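Local coordinates for protein Phthiocerol/phthiodiolone dimycocerosyl transferase (Mycobacterium tuberculosis, PDB 1Q9J) that probably transfers mycocerosic acids from mycocerosic acid synthase onto phthiocerol, phthiodiolone and phenolphthiocerol, the last step in making dimycocerosate ester lipids, at residues A[8-13]-A[55-60]; A[37-42]-A[75-80]; A[132-137]-A[277-282]; A[238-243]-A[298-303]; A[366-371]-A[376-381]. One frame throughout, in Å; residues are numbered along the deposited sequence.

Contact 1 (A[8-13]-A[55-60])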
# COMPACT_ATOMS: atom_id res chain seq x y z
N ARG A 8 -0.15 -2.49 -23.49
CA ARG A 8 -0.26 -1.05 -23.47
C ARG A 8 0.99 -0.48 -22.80
O ARG A 8 1.65 -1.17 -22.03
CB ARG A 8 -1.55 -0.66 -22.74
CG ARG A 8 -1.37 0.20 -21.55
CD ARG A 8 -2.50 0.02 -20.59
NE ARG A 8 -2.13 0.66 -19.33
CZ ARG A 8 -2.70 0.38 -18.16
NH1 ARG A 8 -3.66 -0.53 -18.08
NH2 ARG A 8 -2.28 0.98 -17.06
N LYS A 9 1.32 0.76 -23.13
CA LYS A 9 2.48 1.41 -22.55
C LYS A 9 2.03 1.85 -21.14
O LYS A 9 0.83 2.02 -20.90
CB LYS A 9 2.84 2.62 -23.42
CG LYS A 9 4.32 3.02 -23.45
CD LYS A 9 4.63 3.88 -24.70
CE LYS A 9 6.07 4.39 -24.74
NZ LYS A 9 6.34 5.46 -23.75
N LEU A 10 2.96 1.98 -20.20
CA LEU A 10 2.57 2.41 -18.85
C LEU A 10 2.37 3.90 -18.85
O LEU A 10 3.06 4.62 -19.57
CB LEU A 10 3.64 2.08 -17.81
CG LEU A 10 3.91 0.64 -17.41
CD1 LEU A 10 5.10 0.64 -16.48
CD2 LEU A 10 2.68 0.03 -16.73
N SER A 11 1.45 4.37 -18.01
CA SER A 11 1.15 5.79 -17.88
C SER A 11 2.20 6.40 -16.96
O SER A 11 2.71 5.72 -16.07
CB SER A 11 -0.24 5.97 -17.26
OG SER A 11 -0.19 5.78 -15.86
N HIS A 12 2.50 7.68 -17.15
CA HIS A 12 3.53 8.34 -16.34
C HIS A 12 3.40 8.07 -14.84
O HIS A 12 4.40 8.00 -14.11
CB HIS A 12 3.54 9.85 -16.62
CG HIS A 12 4.00 10.19 -18.01
ND1 HIS A 12 3.23 9.98 -19.13
CD2 HIS A 12 5.19 10.67 -18.46
CE1 HIS A 12 3.91 10.31 -20.21
NE2 HIS A 12 5.10 10.74 -19.83
N SER A 13 2.17 7.88 -14.39
CA SER A 13 1.91 7.60 -12.98
C SER A 13 2.41 6.21 -12.58
O SER A 13 2.85 5.99 -11.45
CB SER A 13 0.41 7.75 -12.75
OG SER A 13 -0.03 7.09 -11.58
N SER A 55 2.08 -10.88 -17.44
CA SER A 55 2.91 -10.15 -18.37
C SER A 55 4.19 -9.69 -17.71
O SER A 55 4.52 -10.11 -16.61
CB SER A 55 2.17 -8.94 -18.88
OG SER A 55 2.14 -7.94 -17.87
N HIS A 56 4.90 -8.81 -18.41
CA HIS A 56 6.15 -8.27 -17.93
C HIS A 56 6.37 -6.92 -18.58
O HIS A 56 5.62 -6.53 -19.47
CB HIS A 56 7.31 -9.19 -18.26
CG HIS A 56 7.51 -9.40 -19.73
ND1 HIS A 56 6.89 -10.42 -20.43
CD2 HIS A 56 8.23 -8.70 -20.64
CE1 HIS A 56 7.22 -10.33 -21.70
NE2 HIS A 56 8.03 -9.30 -21.86
N LEU A 57 7.42 -6.22 -18.15
CA LEU A 57 7.73 -4.90 -18.68
C LEU A 57 8.95 -4.89 -19.57
O LEU A 57 9.91 -5.61 -19.32
CB LEU A 57 7.97 -3.92 -17.53
CG LEU A 57 6.80 -3.60 -16.62
CD1 LEU A 57 7.34 -3.17 -15.29
CD2 LEU A 57 5.91 -2.55 -17.25
N GLU A 58 8.91 -4.05 -20.59
CA GLU A 58 10.00 -3.90 -21.53
C GLU A 58 10.15 -2.42 -21.81
O GLU A 58 9.20 -1.78 -22.24
CB GLU A 58 9.68 -4.65 -22.82
CG GLU A 58 9.74 -6.16 -22.66
CD GLU A 58 9.51 -6.90 -23.98
OE1 GLU A 58 9.74 -6.28 -25.05
OE2 GLU A 58 9.12 -8.08 -23.93
N GLN A 59 11.33 -1.86 -21.54
CA GLN A 59 11.52 -0.44 -21.78
C GLN A 59 11.65 -0.16 -23.27
O GLN A 59 12.61 -0.58 -23.91
CB GLN A 59 12.75 0.06 -21.04
CG GLN A 59 13.93 -0.87 -21.17
CD GLN A 59 15.10 -0.43 -20.31
OE1 GLN A 59 15.57 0.70 -20.42
NE2 GLN A 59 15.57 -1.33 -19.44
N SER A 60 10.66 0.55 -23.81
CA SER A 60 10.63 0.90 -25.23
C SER A 60 11.76 1.83 -25.61
O SER A 60 12.39 2.47 -24.75
CB SER A 60 9.31 1.59 -25.57
OG SER A 60 9.31 2.92 -25.07
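Leu10 and Leu57 meet through their methyl ends, with CD1 of Leu10 3.4 Å from CD2 of Leu57. That one methyl of Leu57 makes the whole touch from its side. It rests against the branch point of the other leucine, with Leu10 CG 3.8 Å from Leu57 CD2, and the two side chains stand at roughly a right angle. Leu57 holds CG opposite its carbonyl carbon (chi1 -65°), which carries the branch across although its CB does not point straight at Leu10. Nearer the surface, CE of Lys9 lies 3.6 Å from OG of Ser60. The bend at the end of the lysine (chi4 -72°) leaves this methylene, not the ammonium, closest to the hydroxyl, which is hydrogen-bonded to the carbonyl of Gly64.

On the other face of strand 55-59, His56 NE2 donates to Glu58 OE2 over 2.6 Å, almost in the imidazole plane and onto the anti lone pair of the carboxylate. Asp70 bonds ND1, so the ring is gripped at both nitrogens, and the two acids would probably favour a charged imidazole.

Strands 6-9 and 55-59 are the outer members of a three-stranded antiparallel sheet with 65-69 between them. Leu57 on one edge strand thus meets Leu10 just beyond the end of the other, and both also touch Ala18 of helix 12-19.

Contact 2 (A[37-42]-A[75-80])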
# COMPACT_ATOMS: atom_id res chain seq x y z
N ASP A 37 -3.04 -28.51 -4.03
CA ASP A 37 -3.69 -28.72 -5.33
C ASP A 37 -4.83 -27.73 -5.57
O ASP A 37 -4.94 -27.14 -6.66
CB ASP A 37 -4.25 -30.15 -5.45
CG ASP A 37 -3.17 -31.18 -5.79
OD1 ASP A 37 -2.08 -30.78 -6.25
OD2 ASP A 37 -3.43 -32.40 -5.61
N ALA A 38 -5.67 -27.55 -4.55
CA ALA A 38 -6.80 -26.62 -4.62
C ALA A 38 -6.31 -25.18 -4.68
O ALA A 38 -6.89 -24.36 -5.38
CB ALA A 38 -7.69 -26.82 -3.39
N LEU A 39 -5.25 -24.89 -3.93
CA LEU A 39 -4.68 -23.55 -3.88
C LEU A 39 -4.16 -23.17 -5.26
O LEU A 39 -4.35 -22.05 -5.72
CB LEU A 39 -3.54 -23.51 -2.85
CG LEU A 39 -2.84 -22.20 -2.46
CD1 LEU A 39 -1.64 -21.95 -3.35
CD2 LEU A 39 -3.83 -21.06 -2.50
N SER A 40 -3.51 -24.12 -5.94
CA SER A 40 -2.98 -23.85 -7.26
C SER A 40 -4.11 -23.57 -8.23
O SER A 40 -3.97 -22.76 -9.14
CB SER A 40 -2.15 -25.03 -7.75
OG SER A 40 -1.39 -24.69 -8.90
N ASP A 41 -5.24 -24.24 -8.04
CA ASP A 41 -6.40 -24.02 -8.92
C ASP A 41 -6.93 -22.61 -8.75
O ASP A 41 -7.34 -21.97 -9.73
CB ASP A 41 -7.52 -25.01 -8.60
CG ASP A 41 -7.18 -26.42 -9.00
OD1 ASP A 41 -6.48 -26.61 -10.01
OD2 ASP A 41 -7.62 -27.35 -8.30
N ALA A 42 -6.95 -22.15 -7.50
CA ALA A 42 -7.42 -20.81 -7.16
C ALA A 42 -6.52 -19.78 -7.80
O ALA A 42 -6.99 -18.82 -8.42
CB ALA A 42 -7.44 -20.64 -5.65
N SER A 75 2.83 -19.54 -15.51
CA SER A 75 2.56 -19.07 -14.14
C SER A 75 1.81 -20.07 -13.27
O SER A 75 0.64 -20.38 -13.51
CB SER A 75 1.81 -17.73 -14.17
OG SER A 75 2.71 -16.65 -14.41
N GLY A 76 2.51 -20.57 -12.26
CA GLY A 76 1.94 -21.52 -11.32
C GLY A 76 2.47 -21.21 -9.94
O GLY A 76 3.41 -20.42 -9.78
N ILE A 77 1.88 -21.83 -8.92
CA ILE A 77 2.33 -21.60 -7.56
C ILE A 77 3.73 -22.15 -7.37
O ILE A 77 4.25 -22.85 -8.23
CB ILE A 77 1.40 -22.24 -6.51
CG1 ILE A 77 1.31 -23.75 -6.74
CG2 ILE A 77 0.02 -21.63 -6.60
CD1 ILE A 77 0.48 -24.46 -5.69
N CYS A 78 4.33 -21.83 -6.24
CA CYS A 78 5.67 -22.28 -5.95
C CYS A 78 5.72 -22.74 -4.51
O CYS A 78 5.84 -21.92 -3.59
CB CYS A 78 6.66 -21.15 -6.19
SG CYS A 78 8.20 -21.35 -5.30
N VAL A 79 5.61 -24.05 -4.30
CA VAL A 79 5.64 -24.62 -2.96
C VAL A 79 7.05 -24.88 -2.44
O VAL A 79 7.92 -25.32 -3.19
CB VAL A 79 4.87 -25.94 -2.92
CG1 VAL A 79 4.69 -26.37 -1.48
CG2 VAL A 79 3.55 -25.79 -3.63
N ILE A 80 7.28 -24.60 -1.16
CA ILE A 80 8.60 -24.81 -0.56
C ILE A 80 8.49 -25.44 0.82
O ILE A 80 7.46 -25.33 1.49
CB ILE A 80 9.36 -23.48 -0.42
CG1 ILE A 80 9.47 -22.80 -1.79
CG2 ILE A 80 10.74 -23.74 0.16
CD1 ILE A 80 10.04 -21.40 -1.71
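Ile77 carries the contact for residues 75-80, dividing its branches between Leu39 and Ser40 of helix 36-49. Purely aliphatic contact is made with Leu39, whose CD1 lies 3.7 Å from CG2 of Ile77; the two side chains cross obliquely. Leu39 has CG anti to its amide nitrogen (chi1 -173°), which brings CD1 round to the isoleucine.

The contact with Ser40 is mixed. CD1 of Ile77 approaches CB of Ser40 to 3.4 Å, CG1 of Ile77 lies 3.6 Å from Ser40 OG, and CG2 of Ile77 comes within 3.8 Å of Ser40 CA, so the isoleucine lies partly on the helix backbone itself. Its chi1 of 59° sends CG1 and CD1 along the serine and leaves CG2 for the leucine.

The helix backbone keeps its own bonds, as from Asp41 N to Asp37 O, while the Asp41 side chain points away from Ile77. Leu107 of strand 105-110 touches both Leu39 and Ile77, and Val36 and Phe43 also touch Ile77.

With dispersion and shape alone joining the two segments, the approach to edge strand 78-80 is held against the helix by fit and not by directional bonds.

Contact 3 (A[132-137]-A[277-282])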
# COMPACT_ATOMS: atom_id res chain seq x y z
N GLY A 132 -4.65 -4.49 -4.95
CA GLY A 132 -3.98 -5.71 -4.53
C GLY A 132 -4.72 -6.48 -3.46
O GLY A 132 -4.89 -7.69 -3.56
N ALA A 133 -5.16 -5.77 -2.43
CA ALA A 133 -5.91 -6.40 -1.34
C ALA A 133 -7.10 -7.16 -1.92
O ALA A 133 -7.41 -8.28 -1.49
CB ALA A 133 -6.39 -5.33 -0.37
N VAL A 134 -7.77 -6.55 -2.90
CA VAL A 134 -8.92 -7.19 -3.54
C VAL A 134 -8.51 -8.52 -4.18
O VAL A 134 -9.26 -9.50 -4.12
CB VAL A 134 -9.56 -6.26 -4.61
CG1 VAL A 134 -10.53 -7.06 -5.48
CG2 VAL A 134 -10.30 -5.12 -3.93
N LEU A 135 -7.33 -8.55 -4.80
CA LEU A 135 -6.81 -9.76 -5.44
C LEU A 135 -6.55 -10.82 -4.36
O LEU A 135 -7.07 -11.94 -4.43
CB LEU A 135 -5.51 -9.44 -6.19
CG LEU A 135 -5.68 -8.49 -7.36
CD1 LEU A 135 -4.34 -8.06 -7.92
CD2 LEU A 135 -6.53 -9.14 -8.43
N VAL A 136 -5.76 -10.44 -3.37
CA VAL A 136 -5.42 -11.30 -2.24
C VAL A 136 -6.69 -11.90 -1.65
O VAL A 136 -6.73 -13.07 -1.26
CB VAL A 136 -4.71 -10.49 -1.14
CG1 VAL A 136 -4.39 -11.37 0.05
CG2 VAL A 136 -3.47 -9.83 -1.70
N ASP A 137 -7.73 -11.09 -1.56
CA ASP A 137 -8.99 -11.54 -1.01
C ASP A 137 -9.68 -12.51 -2.01
O ASP A 137 -10.25 -13.53 -1.62
CB ASP A 137 -9.86 -10.32 -0.68
CG ASP A 137 -11.28 -10.69 -0.34
OD1 ASP A 137 -12.13 -10.62 -1.25
OD2 ASP A 137 -11.55 -11.05 0.83
N ALA A 277 -14.04 0.84 -9.85
CA ALA A 277 -13.92 -0.32 -8.97
C ALA A 277 -12.46 -0.63 -8.69
O ALA A 277 -11.59 -0.29 -9.48
CB ALA A 277 -14.61 -1.50 -9.59
N PRO A 278 -12.18 -1.27 -7.57
CA PRO A 278 -10.80 -1.59 -7.23
C PRO A 278 -9.89 -2.20 -8.31
O PRO A 278 -8.74 -1.79 -8.43
CB PRO A 278 -10.95 -2.47 -5.99
CG PRO A 278 -12.32 -3.04 -6.13
CD PRO A 278 -13.10 -1.88 -6.60
N THR A 279 -10.38 -3.15 -9.10
CA THR A 279 -9.51 -3.73 -10.14
C THR A 279 -9.74 -3.05 -11.47
O THR A 279 -9.14 -3.41 -12.47
CB THR A 279 -9.78 -5.22 -10.38
OG1 THR A 279 -10.94 -5.34 -11.21
CG2 THR A 279 -10.01 -5.94 -9.08
N GLU A 280 -10.63 -2.07 -11.47
CA GLU A 280 -10.91 -1.35 -12.71
C GLU A 280 -9.71 -0.48 -13.09
O GLU A 280 -9.42 -0.28 -14.28
CB GLU A 280 -12.19 -0.53 -12.54
CG GLU A 280 -12.43 0.47 -13.63
CD GLU A 280 -13.72 1.26 -13.43
OE1 GLU A 280 -14.26 1.27 -12.29
OE2 GLU A 280 -14.18 1.89 -14.41
N ALA A 281 -9.01 0.02 -12.08
CA ALA A 281 -7.81 0.82 -12.32
C ALA A 281 -6.58 0.18 -11.64
O ALA A 281 -6.71 -0.56 -10.65
CB ALA A 281 -8.00 2.24 -11.81
N THR A 282 -5.41 0.49 -12.17
CA THR A 282 -4.13 0.00 -11.66
C THR A 282 -3.85 0.67 -10.32
O THR A 282 -3.86 0.05 -9.26
CB THR A 282 -2.98 0.38 -12.60
OG1 THR A 282 -3.01 -0.45 -13.76
CG2 THR A 282 -1.67 0.20 -11.91
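Val134, on the second turn of helix 129-148, is the side chain through which the helix meets Pro278 and Thr279. Its CB already faces the loop, 4.3 Å from CB of Pro278. From there the fork opens to two partners. CG2, which lies opposite the carbonyl carbon, meets the rim of the proline ring beside its CB-CG bond, 3.4 Å from CB of Pro278 and 3.6 Å from CG of Pro278. CG1, anti to the amide nitrogen (chi1 167°), goes the other way and ends 3.8 Å from CG2 of Thr279. Valine crosses both partners at about a right angle.

The loop presents these groups by turning sharply. Pro278 and Thr279 form the corner of a type I beta turn, closed by the bond from Glu280 N to Ala277 O at 2.8 Å. Thr279 turns its methyl to the valine, while its OG1 hydrogen-bonds to OE1 of Gln158. Arg269 binds the carbonyl of Pro278, and the proline and threonine side chains also touch His130 and His131 respectively.

The loop links strands 260-267 and 285-292 of the C-terminal half, whereas the helix starts directly after the segment holding His124 and Asp128. By similarity these are the proton acceptor and the residue that organises the active site. The side chain of Pro278 is about 7 Å from that of Asp128, which places this junction beside the HxxxD motif characteristic of the chloramphenicol acetyltransferase-like acyltransferases.

Contact 4 (A[238-243]-A[298-303])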
# COMPACT_ATOMS: atom_id res chain seq x y z
N ASN A 238 -6.63 6.58 12.50
CA ASN A 238 -5.73 7.06 11.46
C ASN A 238 -5.41 8.53 11.64
O ASN A 238 -4.25 8.95 11.53
CB ASN A 238 -6.39 6.84 10.09
CG ASN A 238 -6.97 5.45 9.95
OD1 ASN A 238 -6.24 4.47 9.82
ND2 ASN A 238 -8.30 5.36 10.00
N ALA A 239 -6.45 9.32 11.91
CA ALA A 239 -6.30 10.75 12.09
C ALA A 239 -5.35 11.05 13.24
O ALA A 239 -4.42 11.86 13.11
CB ALA A 239 -7.65 11.38 12.36
N VAL A 240 -5.58 10.39 14.37
CA VAL A 240 -4.73 10.58 15.54
C VAL A 240 -3.33 10.08 15.23
O VAL A 240 -2.34 10.82 15.35
CB VAL A 240 -5.26 9.80 16.75
CG1 VAL A 240 -4.52 10.24 18.00
CG2 VAL A 240 -6.74 10.03 16.89
N VAL A 241 -3.25 8.81 14.82
CA VAL A 241 -1.98 8.18 14.48
C VAL A 241 -1.07 9.12 13.70
O VAL A 241 0.13 9.19 13.96
CB VAL A 241 -2.18 6.89 13.64
CG1 VAL A 241 -0.83 6.37 13.17
CG2 VAL A 241 -2.87 5.82 14.48
N ALA A 242 -1.64 9.85 12.74
CA ALA A 242 -0.83 10.76 11.94
C ALA A 242 -0.25 11.86 12.81
O ALA A 242 0.90 12.27 12.64
CB ALA A 242 -1.68 11.36 10.82
N ALA A 243 -1.07 12.36 13.73
CA ALA A 243 -0.65 13.41 14.64
C ALA A 243 0.54 12.86 15.43
O ALA A 243 1.62 13.46 15.45
CB ALA A 243 -1.79 13.77 15.58
N THR A 298 1.91 22.55 20.50
CA THR A 298 0.94 21.96 19.59
C THR A 298 0.22 20.77 20.22
O THR A 298 0.86 19.87 20.78
CB THR A 298 1.59 21.50 18.30
OG1 THR A 298 2.11 22.64 17.60
CG2 THR A 298 0.58 20.79 17.42
N ASP A 299 -1.10 20.78 20.14
CA ASP A 299 -1.91 19.73 20.73
C ASP A 299 -2.33 18.65 19.73
O ASP A 299 -2.61 18.94 18.57
CB ASP A 299 -3.15 20.34 21.39
CG ASP A 299 -4.06 19.31 22.01
OD1 ASP A 299 -5.08 18.98 21.37
OD2 ASP A 299 -3.74 18.82 23.11
N ILE A 300 -2.36 17.41 20.20
CA ILE A 300 -2.74 16.27 19.38
C ILE A 300 -4.02 16.51 18.60
O ILE A 300 -3.99 16.58 17.37
CB ILE A 300 -2.87 14.99 20.26
CG1 ILE A 300 -1.54 14.24 20.27
CG2 ILE A 300 -3.98 14.08 19.75
CD1 ILE A 300 -1.14 13.69 18.92
N VAL A 301 -5.13 16.65 19.31
CA VAL A 301 -6.41 16.87 18.67
C VAL A 301 -6.37 18.09 17.75
O VAL A 301 -6.91 18.06 16.65
CB VAL A 301 -7.52 17.06 19.71
CG1 VAL A 301 -8.88 17.00 19.03
CG2 VAL A 301 -7.40 16.00 20.78
N ASP A 302 -5.72 19.16 18.18
CA ASP A 302 -5.63 20.35 17.36
C ASP A 302 -5.05 20.00 15.99
O ASP A 302 -5.62 20.36 14.96
CB ASP A 302 -4.76 21.41 18.03
CG ASP A 302 -5.58 22.52 18.68
OD1 ASP A 302 -6.35 22.23 19.62
OD2 ASP A 302 -5.44 23.69 18.24
N LEU A 303 -3.93 19.29 16.00
CA LEU A 303 -3.24 18.87 14.77
C LEU A 303 -4.10 17.88 13.98
O LEU A 303 -4.35 18.07 12.80
CB LEU A 303 -1.89 18.24 15.13
CG LEU A 303 -0.94 17.87 14.00
CD1 LEU A 303 -0.52 19.11 13.25
CD2 LEU A 303 0.27 17.15 14.57
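Ala243 and Ile300 bring the two backbones closest, their CA atoms 5.9 Å apart, where the first turn of helix 300-317 comes up against helix 237-253. The alanine gives the largest share of the buried surface. Its CB lies 3.4 Å from CD1 of Ile300, and the same methyl is 4.0 Å from Ile300 O, so it rests on the side chain and the backbone of the facing turn alike. Leu303, one turn on, reaches the same residue from a second position. With CG anti to its amide nitrogen (chi1 -174°), it lays CD2 3.9 Å from CA of Ala243. Val240, one turn before the alanine, adds a looser touch, its CG1 4.3 Å from CG2 of Ile300.

Residues three apart on each helix thus supply the contact, and the small Ala243 facing Ile300 and Leu303 is consistent with the close approach of the helices. On another side, Val241 touches Cys381 of strand 378-384. Helix 237-253 thus packs both on the six-stranded mixed sheet and on helix 300-317, within the alpha/beta C-terminal half.

The turn bearing Ile300 is held by Asp299 at the N-cap. Asp302 N donates to Asp299 OD1 at 3.3 Å with an N-H...O angle of 159°, meeting the oxygen on its anti side and 18° out of the carboxylate plane. The position would be expected to stabilise negative charge on the acid, and Tyr417 OH is a second partner of OD1. Leu246 and Leu247 of helix 237-253 continue the apolar seam, both touching Leu303 and Leu247 also touching Ile300.

Contact 5 (A[366-371]-A[376-381])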
# COMPACT_ATOMS: atom_id res chain seq x y z
N GLY A 366 2.96 -6.97 5.46
CA GLY A 366 3.13 -6.44 4.12
C GLY A 366 4.52 -5.86 4.01
O GLY A 366 5.05 -5.29 4.96
N GLN A 367 5.12 -6.01 2.84
CA GLN A 367 6.46 -5.48 2.65
C GLN A 367 6.69 -5.18 1.18
O GLN A 367 6.05 -5.75 0.31
CB GLN A 367 7.49 -6.49 3.14
CG GLN A 367 8.93 -6.04 2.99
CD GLN A 367 9.92 -7.04 3.58
OE1 GLN A 367 11.11 -6.74 3.73
NE2 GLN A 367 9.43 -8.24 3.90
N PHE A 368 7.61 -4.26 0.93
CA PHE A 368 7.94 -3.88 -0.43
C PHE A 368 9.27 -4.51 -0.84
O PHE A 368 10.04 -4.96 0.02
CB PHE A 368 8.06 -2.36 -0.54
CG PHE A 368 6.80 -1.62 -0.19
CD1 PHE A 368 6.81 -0.61 0.76
CD2 PHE A 368 5.59 -1.93 -0.82
CE1 PHE A 368 5.66 0.08 1.08
CE2 PHE A 368 4.43 -1.24 -0.50
CZ PHE A 368 4.46 -0.23 0.45
N TYR A 369 9.53 -4.54 -2.14
CA TYR A 369 10.78 -5.08 -2.66
C TYR A 369 11.30 -4.22 -3.78
O TYR A 369 11.73 -4.75 -4.79
CB TYR A 369 10.60 -6.50 -3.19
CG TYR A 369 10.56 -7.55 -2.11
CD1 TYR A 369 9.44 -7.69 -1.29
CD2 TYR A 369 11.63 -8.43 -1.93
CE1 TYR A 369 9.39 -8.69 -0.31
CE2 TYR A 369 11.59 -9.42 -0.95
CZ TYR A 369 10.46 -9.55 -0.15
OH TYR A 369 10.40 -10.53 0.80
N CYS A 370 11.26 -2.90 -3.63
CA CYS A 370 11.79 -2.06 -4.68
C CYS A 370 13.30 -2.30 -4.81
O CYS A 370 13.93 -2.91 -3.94
CB CYS A 370 11.50 -0.59 -4.37
SG CYS A 370 11.83 -0.11 -2.68
N SER A 371 13.89 -1.84 -5.92
CA SER A 371 15.31 -2.03 -6.13
C SER A 371 16.13 -1.18 -5.15
O SER A 371 15.74 -0.07 -4.81
CB SER A 371 15.70 -1.71 -7.58
OG SER A 371 15.48 -0.35 -7.90
N LEU A 376 12.81 5.20 0.24
CA LEU A 376 11.47 4.99 0.71
C LEU A 376 11.34 5.17 2.21
O LEU A 376 11.57 4.24 2.98
CB LEU A 376 10.98 3.60 0.32
CG LEU A 376 9.54 3.27 0.74
CD1 LEU A 376 8.59 4.18 -0.02
CD2 LEU A 376 9.23 1.82 0.47
N ASP A 377 11.00 6.38 2.63
CA ASP A 377 10.81 6.61 4.05
C ASP A 377 9.30 6.64 4.24
O ASP A 377 8.66 7.65 3.92
CB ASP A 377 11.43 7.94 4.48
CG ASP A 377 11.98 7.89 5.87
OD1 ASP A 377 11.30 7.27 6.74
OD2 ASP A 377 13.08 8.45 6.10
N LEU A 378 8.71 5.56 4.74
CA LEU A 378 7.27 5.54 4.88
C LEU A 378 6.71 4.92 6.16
O LEU A 378 7.23 3.92 6.65
CB LEU A 378 6.66 4.83 3.67
CG LEU A 378 5.15 4.54 3.69
CD1 LEU A 378 4.39 5.52 2.81
CD2 LEU A 378 4.93 3.13 3.21
N TYR A 379 5.64 5.51 6.70
CA TYR A 379 4.98 5.01 7.91
C TYR A 379 3.68 4.33 7.45
O TYR A 379 3.20 4.58 6.35
CB TYR A 379 4.64 6.14 8.88
CG TYR A 379 5.81 6.70 9.67
CD1 TYR A 379 6.51 7.82 9.21
CD2 TYR A 379 6.21 6.12 10.87
CE1 TYR A 379 7.58 8.34 9.92
CE2 TYR A 379 7.28 6.63 11.60
CZ TYR A 379 7.97 7.74 11.12
OH TYR A 379 9.02 8.27 11.84
N SER A 380 3.10 3.49 8.30
CA SER A 380 1.88 2.80 7.93
C SER A 380 1.21 2.21 9.16
O SER A 380 1.87 1.93 10.15
CB SER A 380 2.22 1.70 6.93
OG SER A 380 1.52 0.48 7.22
N CYS A 381 -0.11 2.03 9.12
CA CYS A 381 -0.78 1.47 10.28
C CYS A 381 -1.96 0.61 9.86
O CYS A 381 -2.40 0.69 8.72
CB CYS A 381 -1.25 2.59 11.22
SG CYS A 381 -2.40 3.76 10.47
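Phe368 extends its ring from 366-371 to Leu376 and Leu378. Before it, Gly366 and Gln367 lead up to this last residue of strand 360-368, and the backbone of Gln367 pairs with Ser25 of strand 23-31. At Phe368 the side chain turns to the other segment. With CG beside the amide nitrogen (chi1 -61°), the ring brings one of its flanks to the two leucines. CD1 of Phe368 lies 3.4 Å from CD2 of Leu376, which comes in obliquely. The next carbon, CE1 of Phe368, is 3.8 Å from CD2 of Leu378, which meets the ring at its edge, close to the ring plane. Both leucines cross the phenylalanine at about a right angle, each having CG anti to its own amide nitrogen.

Strand 360-368 is the edge of the five-stranded mixed sheet, whereas 378-384 lies inside the six-stranded one, so this is a crossing from one sheet to the other and not a hairpin. The Phe368 side chain is about 5 Å from that of His124, the proton acceptor by similarity, and its ring also meets Phe331 edge-to-face and His393 with planes at about 45°.

Past the strand, Tyr369 turns its ring to Tyr121 in an edge-to-face pair. Cys370 directs its CB toward the leucines, leaving SG 4.5 Å from CD2 of Leu376. Ser371 is linked back to Tyr20 by a backbone hydrogen bond.

How the contacts relate
Contacts 1 and 2 come first along the chain with their segments alternating, and helix 36-49 leads on to strand 55-59. Contacts 3 and 4 alternate likewise, and contact 5 follows. Contacts 2 and 5 reach opposite edges of the five-stranded sheet, their centres about 26 Å apart. Contact 4 lies across the chain centre from contacts 1, 2 and 3, about 44 Å from contact 2 between centres. It touches contact 5 where Val241 and Asn238 pack on Cys381; Arg8 packs on Thr282 between contacts 1 and 3. Contact 3 joins helix 129-148 to a later loop and contact 5, centres about 19 Å apart, joins the two larger sheets, both near His124 and Asp128, consistent with an active site between two related domains.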